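Local coordinates for conserved hypothetical secreted protein (PDB 4RNZ), which is a cell shape-determining protein of the M23B metallopeptidase family that probably cleaves peptidoglycan with a zinc ion, at residues V222-K227 / P298-G303. Residues are numbered along the deposited sequence; the frame is centred on the assembly and turned at random.
With ZN (zinc ion), chain B.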
# COMPACT_ATOMS: atom_id res chain seq x y z
N VAL A 222 7.52 7.00 -10.35
CA VAL A 222 8.25 7.09 -11.61
C VAL A 222 8.40 8.58 -11.87
O VAL A 222 7.43 9.32 -11.75
CB VAL A 222 7.46 6.47 -12.78
CG1 VAL A 222 8.21 6.66 -14.09
CG2 VAL A 222 7.20 5.01 -12.51
N ASP A 223 9.62 9.00 -12.18
CA ASP A 223 9.88 10.38 -12.58
C ASP A 223 9.87 10.44 -14.10
O ASP A 223 10.66 9.77 -14.77
CB ASP A 223 11.21 10.88 -12.02
CG ASP A 223 11.16 11.12 -10.53
OD1 ASP A 223 10.06 11.14 -9.96
OD2 ASP A 223 12.22 11.30 -9.92
N TYR A 224 8.94 11.22 -14.62
CA TYR A 224 8.77 11.37 -16.07
C TYR A 224 9.33 12.73 -16.41
O TYR A 224 8.77 13.73 -15.98
CB TYR A 224 7.31 11.37 -16.46
CG TYR A 224 6.56 10.04 -16.38
CD1 TYR A 224 6.79 9.02 -17.30
CD2 TYR A 224 5.56 9.84 -15.42
CE1 TYR A 224 6.08 7.83 -17.24
CE2 TYR A 224 4.85 8.68 -15.36
CZ TYR A 224 5.10 7.67 -16.27
OH TYR A 224 4.37 6.51 -16.19
N ALA A 225 10.43 12.76 -17.15
CA ALA A 225 10.96 14.04 -17.63
C ALA A 225 10.00 14.58 -18.68
O ALA A 225 9.62 13.88 -19.61
CB ALA A 225 12.37 13.87 -18.21
N ALA A 226 9.56 15.81 -18.50
CA ALA A 226 8.67 16.45 -19.44
C ALA A 226 8.88 17.94 -19.43
O ALA A 226 9.41 18.49 -18.49
CB ALA A 226 7.23 16.16 -19.08
N LYS A 227 8.41 18.58 -20.48
CA LYS A 227 8.46 20.03 -20.59
C LYS A 227 7.60 20.71 -19.57
O LYS A 227 6.47 20.28 -19.27
CB LYS A 227 8.01 20.47 -21.99
CG LYS A 227 7.94 21.98 -22.15
CD LYS A 227 7.99 22.39 -23.61
CE LYS A 227 8.19 23.89 -23.74
NZ LYS A 227 8.76 24.20 -25.08
N PRO A 298 12.28 20.05 -15.31
CA PRO A 298 10.91 19.70 -14.93
C PRO A 298 10.61 18.21 -15.09
O PRO A 298 11.12 17.56 -15.99
CB PRO A 298 10.05 20.55 -15.88
CG PRO A 298 10.94 20.85 -17.04
CD PRO A 298 12.33 20.92 -16.49
N HIS A 299 9.82 17.66 -14.17
CA HIS A 299 9.33 16.28 -14.27
C HIS A 299 8.04 16.10 -13.48
O HIS A 299 7.72 16.88 -12.60
CB HIS A 299 10.40 15.27 -13.78
CG HIS A 299 10.70 15.36 -12.31
ND1 HIS A 299 11.38 16.42 -11.75
CD2 HIS A 299 10.41 14.53 -11.28
CE1 HIS A 299 11.49 16.24 -10.45
NE2 HIS A 299 10.91 15.10 -10.13
N LEU A 300 7.28 15.08 -13.85
CA LEU A 300 6.14 14.62 -13.06
C LEU A 300 6.63 13.43 -12.23
O LEU A 300 7.16 12.48 -12.78
CB LEU A 300 5.00 14.16 -13.97
CG LEU A 300 3.88 13.38 -13.28
CD1 LEU A 300 3.17 14.30 -12.30
CD2 LEU A 300 2.95 12.82 -14.32
N HIS A 301 6.46 13.50 -10.92
CA HIS A 301 6.62 12.32 -10.09
C HIS A 301 5.24 11.66 -10.01
O HIS A 301 4.29 12.29 -9.54
CB HIS A 301 7.14 12.69 -8.71
CG HIS A 301 7.12 11.54 -7.75
ND1 HIS A 301 8.25 10.84 -7.43
CD2 HIS A 301 6.10 10.95 -7.09
CE1 HIS A 301 7.94 9.86 -6.59
NE2 HIS A 301 6.63 9.91 -6.37
N PHE A 302 5.14 10.41 -10.49
CA PHE A 302 3.89 9.65 -10.52
C PHE A 302 4.02 8.46 -9.58
O PHE A 302 4.85 7.59 -9.80
CB PHE A 302 3.57 9.17 -11.95
CG PHE A 302 2.30 8.31 -12.08
CD1 PHE A 302 1.11 8.69 -11.47
CD2 PHE A 302 2.32 7.13 -12.80
CE1 PHE A 302 -0.04 7.91 -11.60
CE2 PHE A 302 1.19 6.37 -12.94
CZ PHE A 302 0.00 6.74 -12.33
N GLY A 303 3.23 8.48 -8.52
CA GLY A 303 3.26 7.43 -7.51
C GLY A 303 1.97 6.64 -7.39
O GLY A 303 0.88 7.19 -7.55
ZN ZN B . 10.18 10.79 -8.02
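Val222 pairs with Phe302 and Tyr224 with Leu300 as the hydrogen-bonded pairs of two antiparallel strands, whose N-to-C directions differ by 159°. Each pair exchanges two N-H...O bonds, the straightest running from Tyr224 N to Leu300 O at 2.9 Å; a weak fifth bond, Ala226 N to Pro298 O, extends the pairing past Ala225. Asp223–His301 lies between them as a non-hydrogen-bonded pair, and Ala225–His299, also non-hydrogen-bonded, follows Tyr224–Leu300; at the first of these Asp223 CA comes close to a carbonyl oxygen, Leu300 O (3.4 Å).

The face that bears Asp223, His299 and His301 carries the metal. Asp223 OD1 and His301 ND1 each bind zinc at 2.0 Å, and the ion draws these two atoms to 3.1 Å of each other as fellow ligands. The His301 ring reaches it with CG anti to the backbone N (chi1 171°), its plane turned 62° from the carboxylate. His219 and Glu34 complete the site. This is the zinc centre of an M23 peptidase, with HxxxD supplying His219 and Asp223 and the HxH of the partner strand supplying His301; Glu34, from the N-terminal region, fills a fourth position, consistent with a latent form.

His299, first histidine of HxH, lies alongside Asp223 and points the same way, its CD2 3.6 Å from Asp223 CG. The ring also meets that of His266.

On the opposite face Tyr224 and Phe302 run side by side. Phe302 CB abuts the tyrosine ring edge at CE2 (3.7 Å), Leu300 CD2 touches CD2 of the same ring, and Val222 CG1 covers one face over its centre. Tyr197 and Tyr264 add further rings to this buried apolar layer.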